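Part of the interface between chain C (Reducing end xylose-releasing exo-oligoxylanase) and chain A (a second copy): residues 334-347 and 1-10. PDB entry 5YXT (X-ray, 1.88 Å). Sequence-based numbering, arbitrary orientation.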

ATOM      1  N   GLY C 334      -3.802   5.493  -5.719  1.00 31.33           N
ATOM      2  CA  GLY C 334      -3.230   4.962  -4.509  1.00 29.07           C
ATOM      3  C   GLY C 334      -1.915   5.629  -4.158  1.00 28.74           C
ATOM      4  O   GLY C 334      -1.451   6.558  -4.834  1.00 26.31           O
ATOM      5  N   PRO C 335      -1.286   5.160  -3.079  1.00 32.51           N
ATOM      6  CA  PRO C 335      -0.061   5.824  -2.599  1.00 28.13           C
ATOM      7  C   PRO C 335       1.133   5.681  -3.529  1.00 27.27           C
ATOM      8  O   PRO C 335       1.966   6.593  -3.570  1.00 26.68           O
ATOM      9  CB  PRO C 335       0.197   5.144  -1.246  1.00 31.62           C
ATOM     10  CG  PRO C 335      -0.520   3.826  -1.344  1.00 33.04           C
ATOM     11  CD  PRO C 335      -1.746   4.111  -2.155  1.00 30.99           C
ATOM     12  N   GLN C 336       1.266   4.573  -4.267  1.00 25.21           N
ATOM     13  CA  GLN C 336       2.420   4.460  -5.151  1.00 25.97           C
ATOM     14  C   GLN C 336       2.306   5.413  -6.333  1.00 21.73           C
ATOM     15  O   GLN C 336       3.323   5.917  -6.817  1.00 20.67           O
ATOM     16  CB  GLN C 336       2.599   3.014  -5.633  1.00 28.44           C
ATOM     17  CG  GLN C 336       3.267   2.089  -4.598  1.00 30.92           C
ATOM     18  CD  GLN C 336       3.385   0.646  -5.063  1.00 33.60           C
ATOM     19  OE1 GLN C 336       2.672   0.203  -5.970  1.00 33.84           O
ATOM     20  NE2 GLN C 336       4.283  -0.103  -4.431  1.00 31.08           N
ATOM     21  N   ALA C 337       1.084   5.673  -6.804  1.00 22.87           N
ATOM     22  CA  ALA C 337       0.897   6.642  -7.881  1.00 20.21           C
ATOM     23  C   ALA C 337       1.253   8.044  -7.420  1.00 22.01           C
ATOM     24  O   ALA C 337       1.895   8.805  -8.153  1.00 18.79           O
ATOM     25  CB  ALA C 337      -0.547   6.598  -8.379  1.00 23.20           C
ATOM     26  N   LYS C 338       0.846   8.403  -6.202  1.00 19.39           N
ATOM     27  CA  LYS C 338       1.211   9.704  -5.661  1.00 21.59           C
ATOM     28  C   LYS C 338       2.705   9.801  -5.392  1.00 20.44           C
ATOM     29  O   LYS C 338       3.291  10.879  -5.550  1.00 19.70           O
ATOM     30  CB  LYS C 338       0.419   9.973  -4.383  1.00 22.45           C
ATOM     31  N   ALA C 339       3.340   8.698  -4.994  1.00 18.81           N
ATOM     32  CA  ALA C 339       4.774   8.734  -4.736  1.00 20.10           C
ATOM     33  C   ALA C 339       5.568   8.937  -6.027  1.00 20.56           C
ATOM     34  O   ALA C 339       6.527   9.720  -6.053  1.00 17.90           O
ATOM     35  CB  ALA C 339       5.212   7.459  -4.021  1.00 20.52           C
ATOM     36  N   CYS C 340       5.186   8.246  -7.107  1.00 17.87           N
ATOM     37  CA  CYS C 340       5.858   8.454  -8.390  1.00 18.14           C
ATOM     38  C   CYS C 340       5.774   9.912  -8.825  1.00 17.15           C
ATOM     39  O   CYS C 340       6.742  10.471  -9.352  1.00 17.27           O
ATOM     40  CB  CYS C 340       5.256   7.543  -9.463  1.00 19.70           C
ATOM     41  SG  CYS C 340       5.768   5.788  -9.325  1.00 28.81           S
ATOM     42  N   VAL C 341       4.633  10.553  -8.580  1.00 16.18           N
ATOM     43  CA  VAL C 341       4.462  11.940  -8.990  1.00 17.35           C
ATOM     44  C   VAL C 341       5.274  12.867  -8.092  1.00 16.33           C
ATOM     45  O   VAL C 341       5.867  13.837  -8.573  1.00 17.17           O
ATOM     46  CB  VAL C 341       2.964  12.303  -9.004  1.00 18.31           C
ATOM     47  CG1 VAL C 341       2.761  13.793  -9.208  1.00 18.51           C
ATOM     48  CG2 VAL C 341       2.262  11.541 -10.101  1.00 18.35           C
ATOM     49  N   ASP C 342       5.329  12.579  -6.779  1.00 16.36           N
ATOM     50  CA  ASP C 342       6.105  13.429  -5.872  1.00 17.96           C
ATOM     51  C   ASP C 342       7.597  13.351  -6.161  1.00 19.58           C
ATOM     52  O   ASP C 342       8.307  14.362  -6.059  1.00 20.48           O
ATOM     53  CB  ASP C 342       5.866  13.066  -4.408  1.00 21.35           C
ATOM     54  CG  ASP C 342       6.333  14.166  -3.473  1.00 23.99           C
ATOM     55  OD1 ASP C 342       5.766  15.280  -3.571  1.00 22.32           O
ATOM     56  OD2 ASP C 342       7.278  13.943  -2.675  1.00 24.11           O
ATOM     57  N   LEU C 343       8.104  12.163  -6.479  1.00 16.42           N
ATOM     58  CA  LEU C 343       9.496  12.074  -6.897  1.00 19.22           C
ATOM     59  C   LEU C 343       9.746  12.950  -8.120  1.00 16.99           C
ATOM     60  O   LEU C 343      10.685  13.750  -8.145  1.00 15.35           O
ATOM     61  CB  LEU C 343       9.868  10.619  -7.182  1.00 17.75           C
ATOM     62  CG  LEU C 343      11.276  10.332  -7.698  1.00 21.70           C
ATOM     63  CD1 LEU C 343      12.327  10.623  -6.648  1.00 25.64           C
ATOM     64  CD2 LEU C 343      11.342   8.860  -8.135  1.00 31.73           C
ATOM     65  N   PHE C 344       8.881  12.845  -9.127  1.00 14.95           N
ATOM     66  CA  PHE C 344       9.050  13.663 -10.325  1.00 14.96           C
ATOM     67  C   PHE C 344       8.954  15.149 -10.006  1.00 17.06           C
ATOM     68  O   PHE C 344       9.741  15.955 -10.519  1.00 18.27           O
ATOM     69  CB  PHE C 344       8.002  13.273 -11.367  1.00 15.67           C
ATOM     70  CG  PHE C 344       7.924  14.226 -12.521  1.00 18.83           C
ATOM     71  CD1 PHE C 344       8.977  14.328 -13.425  1.00 17.92           C
ATOM     72  CD2 PHE C 344       6.802  15.027 -12.697  1.00 16.93           C
ATOM     73  CE1 PHE C 344       8.907  15.227 -14.506  1.00 21.87           C
ATOM     74  CE2 PHE C 344       6.722  15.927 -13.771  1.00 18.96           C
ATOM     75  CZ  PHE C 344       7.775  16.029 -14.666  1.00 19.94           C
ATOM     76  N   TRP C 345       7.982  15.536  -9.171  1.00 16.15           N
ATOM     77  CA  TRP C 345       7.837  16.947  -8.826  1.00 19.66           C
ATOM     78  C   TRP C 345       9.119  17.485  -8.200  1.00 19.62           C
ATOM     79  O   TRP C 345       9.499  18.641  -8.438  1.00 19.80           O
ATOM     80  CB  TRP C 345       6.643  17.148  -7.880  1.00 17.99           C
ATOM     81  CG  TRP C 345       6.460  18.574  -7.437  1.00 20.28           C
ATOM     82  CD1 TRP C 345       6.814  19.109  -6.229  1.00 23.19           C
ATOM     83  CD2 TRP C 345       5.874  19.642  -8.189  1.00 21.64           C
ATOM     84  NE1 TRP C 345       6.503  20.443  -6.195  1.00 22.91           N
ATOM     85  CE2 TRP C 345       5.919  20.796  -7.381  1.00 22.44           C
ATOM     86  CE3 TRP C 345       5.324  19.737  -9.470  1.00 21.56           C
ATOM     87  CZ2 TRP C 345       5.441  22.026  -7.811  1.00 24.68           C
ATOM     88  CZ3 TRP C 345       4.849  20.964  -9.899  1.00 22.56           C
ATOM     89  CH2 TRP C 345       4.908  22.090  -9.070  1.00 25.60           C
ATOM     90  N   ASN C 346       9.811  16.657  -7.420  1.00 18.51           N
ATOM     91  CA  ASN C 346      11.026  17.082  -6.734  1.00 20.72           C
ATOM     92  C   ASN C 346      12.300  16.760  -7.515  1.00 22.55           C
ATOM     93  O   ASN C 346      13.385  16.724  -6.925  1.00 23.27           O
ATOM     94  CB  ASN C 346      11.065  16.478  -5.332  1.00 21.27           C
ATOM     95  CG  ASN C 346      10.029  17.108  -4.422  1.00 22.62           C
ATOM     96  OD1 ASN C 346      10.227  18.211  -3.924  1.00 29.21           O
ATOM     97  ND2 ASN C 346       8.900  16.431  -4.239  1.00 21.30           N
ATOM     98  N   THR C 347      12.191  16.567  -8.829  1.00 20.40           N
ATOM     99  CA  THR C 347      13.333  16.240  -9.682  1.00 19.81           C
ATOM    100  C   THR C 347      13.530  17.375 -10.668  1.00 20.77           C
ATOM    101  O   THR C 347      12.590  17.698 -11.410  1.00 19.81           O
ATOM    102  CB  THR C 347      13.109  14.927 -10.425  1.00 16.47           C
ATOM    103  OG1 THR C 347      12.955  13.868  -9.483  1.00 20.26           O
ATOM    104  CG2 THR C 347      14.310  14.596 -11.352  1.00 19.22           C
TER
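Chain A, residues 1-10: MKEHQGAYCT

A single well-placed side chain can organise a contact between two copies of a protein, and the N-terminal segment of chain A illustrates the point. Chain C offers one helix, C:Pro335 to C:Trp345, preceded by its N-cap C:Gly334. Along it lies the segment from A:Met1 to A:Gly6, where A:His4 N donates to A:Met1 O over 3.0 Å, followed by a short helix for which A:Gly6 is the N-cap. Along the helix of chain C, A:Cys9 lies near the start, at C:Pro335, whereas A:Met1 reaches C:Leu343, so the two stretches run in broadly opposite senses.

The backbones come closest where A:His4 meets C:Ala339, with 5.1 Å between their CA atoms. The methyl group sits directly in the contact: C:Ala339 CB lies 3.2 Å from A:His4 O, and C:Ala339 CA makes a CH···O contact of 3.4 Å with that same oxygen.

A:His4 points toward the helix, and its rotamer (chi1 m, chi2 -74°) lays the imidazole along it. ND1 of A:His4 donates a hydrogen bond of 2.9 Å to OD2 of C:Asp342, which lies at the ring edge, near its plane. The t rotamer of C:Asp342 presents that oxygen, while OD1 is satisfied elsewhere in the structure. One ring face covers the helix backbone, with C:Leu343 CA 3.8 Å from the centroid of the A:His4 ring and almost on its normal. C:Leu343, with chi1 t and chi2 p, brings CD1 to 3.4 Å from A:His4 NE2 and CD2 to 3.6 Å from A:Met1 SD.

A:Met1 starts sideways, but its end comes nearer to chain C; its amino group is held within its own chain, with A:Met1 N 2.5 Å from A:Glu3 OE2 in a hydrogen bond. At the other end, C:Pro335 CG packs 3.6 Å from A:Cys9 SG, an apolar contact made by a CG-endo ring and an m rotamer.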

ATOM      1  N   MET A   1      14.340   7.958  -2.347  1.00 35.06           N
ATOM      2  CA  MET A   1      13.036   7.422  -2.726  1.00 32.22           C
ATOM      3  C   MET A   1      12.048   7.457  -1.561  1.00 30.01           C
ATOM      4  O   MET A   1      10.867   7.805  -1.737  1.00 28.60           O
ATOM      5  CB  MET A   1      13.178   5.984  -3.235  1.00 35.95           C
ATOM      6  CG  MET A   1      11.982   5.507  -4.051  1.00 37.58           C
ATOM      7  SD  MET A   1      11.423   6.774  -5.221  1.00 46.11           S
ATOM      8  CE  MET A   1       9.720   7.000  -4.714  1.00 30.41           C
ATOM      9  N   LYS A   2      12.540   7.081  -0.377  1.00 29.16           N
ATOM     10  CA  LYS A   2      11.708   7.044   0.821  1.00 27.39           C
ATOM     11  C   LYS A   2      11.201   8.424   1.216  1.00 23.75           C
ATOM     12  O   LYS A   2      10.269   8.519   2.020  1.00 25.53           O
ATOM     13  CB  LYS A   2      12.489   6.423   1.980  1.00 28.95           C
ATOM     14  N   GLU A   3      11.804   9.485   0.672  1.00 24.27           N
ATOM     15  CA  GLU A   3      11.327  10.848   0.894  1.00 26.66           C
ATOM     16  C   GLU A   3       9.926  11.060   0.328  1.00 27.65           C
ATOM     17  O   GLU A   3       9.203  11.958   0.779  1.00 27.02           O
ATOM     18  CB  GLU A   3      12.290  11.853   0.252  1.00 30.06           C
ATOM     19  CG  GLU A   3      13.747  11.746   0.701  1.00 37.03           C
ATOM     20  CD  GLU A   3      14.529  10.673  -0.048  1.00 40.28           C
ATOM     21  OE1 GLU A   3      15.695  10.409   0.331  1.00 43.46           O
ATOM     22  OE2 GLU A   3      13.981  10.087  -1.012  1.00 40.03           O
ATOM     23  N   HIS A   4       9.532  10.262  -0.667  1.00 23.06           N
ATOM     24  CA  HIS A   4       8.277  10.456  -1.387  1.00 25.19           C
ATOM     25  C   HIS A   4       7.251   9.372  -1.106  1.00 21.80           C
ATOM     26  O   HIS A   4       6.145   9.419  -1.653  1.00 22.82           O
ATOM     27  CB  HIS A   4       8.578  10.531  -2.887  1.00 24.11           C
ATOM     28  CG  HIS A   4       9.807  11.323  -3.183  1.00 25.00           C
ATOM     29  ND1 HIS A   4       9.840  12.697  -3.099  1.00 27.64           N
ATOM     30  CD2 HIS A   4      11.068  10.934  -3.478  1.00 30.54           C
ATOM     31  CE1 HIS A   4      11.058  13.124  -3.374  1.00 26.85           C
ATOM     32  NE2 HIS A   4      11.821  12.074  -3.620  1.00 30.53           N
ATOM     33  N   GLN A   5       7.584   8.409  -0.262  1.00 22.80           N
ATOM     34  CA  GLN A   5       6.758   7.242  -0.017  1.00 23.21           C
ATOM     35  C   GLN A   5       6.479   7.178   1.472  1.00 23.43           C
ATOM     36  O   GLN A   5       7.401   7.330   2.279  1.00 21.72           O
ATOM     37  CB  GLN A   5       7.460   5.966  -0.486  1.00 24.46           C
ATOM     38  N   GLY A   6       5.212   6.998   1.830  1.00 18.51           N
ATOM     39  CA  GLY A   6       4.863   6.898   3.235  1.00 17.41           C
ATOM     40  C   GLY A   6       5.405   5.610   3.824  1.00 18.38           C
ATOM     41  O   GLY A   6       5.224   4.525   3.257  1.00 18.37           O
ATOM     42  N   ALA A   7       6.092   5.729   4.963  1.00 20.39           N
ATOM     43  CA  ALA A   7       6.640   4.562   5.644  1.00 16.94           C
ATOM     44  C   ALA A   7       5.577   3.552   6.048  1.00 17.81           C
ATOM     45  O   ALA A   7       5.895   2.368   6.194  1.00 19.53           O
ATOM     46  CB  ALA A   7       7.406   5.000   6.881  1.00 20.25           C
ATOM     47  N   TYR A   8       4.334   3.989   6.256  1.00 15.50           N
ATOM     48  CA  TYR A   8       3.264   3.034   6.524  1.00 20.18           C
ATOM     49  C   TYR A   8       3.168   1.997   5.411  1.00 18.78           C
ATOM     50  O   TYR A   8       3.035   0.799   5.673  1.00 17.49           O
ATOM     51  CB  TYR A   8       1.918   3.744   6.675  1.00 18.12           C
ATOM     52  CG  TYR A   8       0.785   2.748   6.645  1.00 18.90           C
ATOM     53  CD1 TYR A   8       0.572   1.894   7.713  1.00 19.91           C
ATOM     54  CD2 TYR A   8      -0.046   2.629   5.532  1.00 22.12           C
ATOM     55  CE1 TYR A   8      -0.440   0.967   7.694  1.00 20.31           C
ATOM     56  CE2 TYR A   8      -1.066   1.695   5.508  1.00 24.03           C
ATOM     57  CZ  TYR A   8      -1.250   0.866   6.592  1.00 21.92           C
ATOM     58  OH  TYR A   8      -2.263  -0.067   6.585  1.00 27.96           O
ATOM     59  N   CYS A   9       3.210   2.456   4.160  1.00 19.20           N
ATOM     60  CA  CYS A   9       3.010   1.558   3.027  1.00 21.62           C
ATOM     61  C   CYS A   9       4.204   0.651   2.803  1.00 24.13           C
ATOM     62  O   CYS A   9       4.043  -0.476   2.330  1.00 24.51           O
ATOM     63  CB  CYS A   9       2.734   2.358   1.761  1.00 25.05           C
ATOM     64  SG  CYS A   9       1.215   3.295   1.800  1.00 42.04           S
ATOM     65  N   THR A  10       5.404   1.121   3.113  1.00 21.73           N
ATOM     66  CA  THR A  10       6.612   0.370   2.803  1.00 24.39           C
ATOM     67  C   THR A  10       7.198  -0.367   3.997  1.00 25.39           C
ATOM     68  O   THR A  10       7.929  -1.338   3.801  1.00 28.77           O
ATOM     69  CB  THR A  10       7.691   1.299   2.232  1.00 24.91           C
ATOM     70  OG1 THR A  10       8.146   2.190   3.261  1.00 23.47           O
ATOM     71  CG2 THR A  10       7.150   2.109   1.053  1.00 28.52           C
TER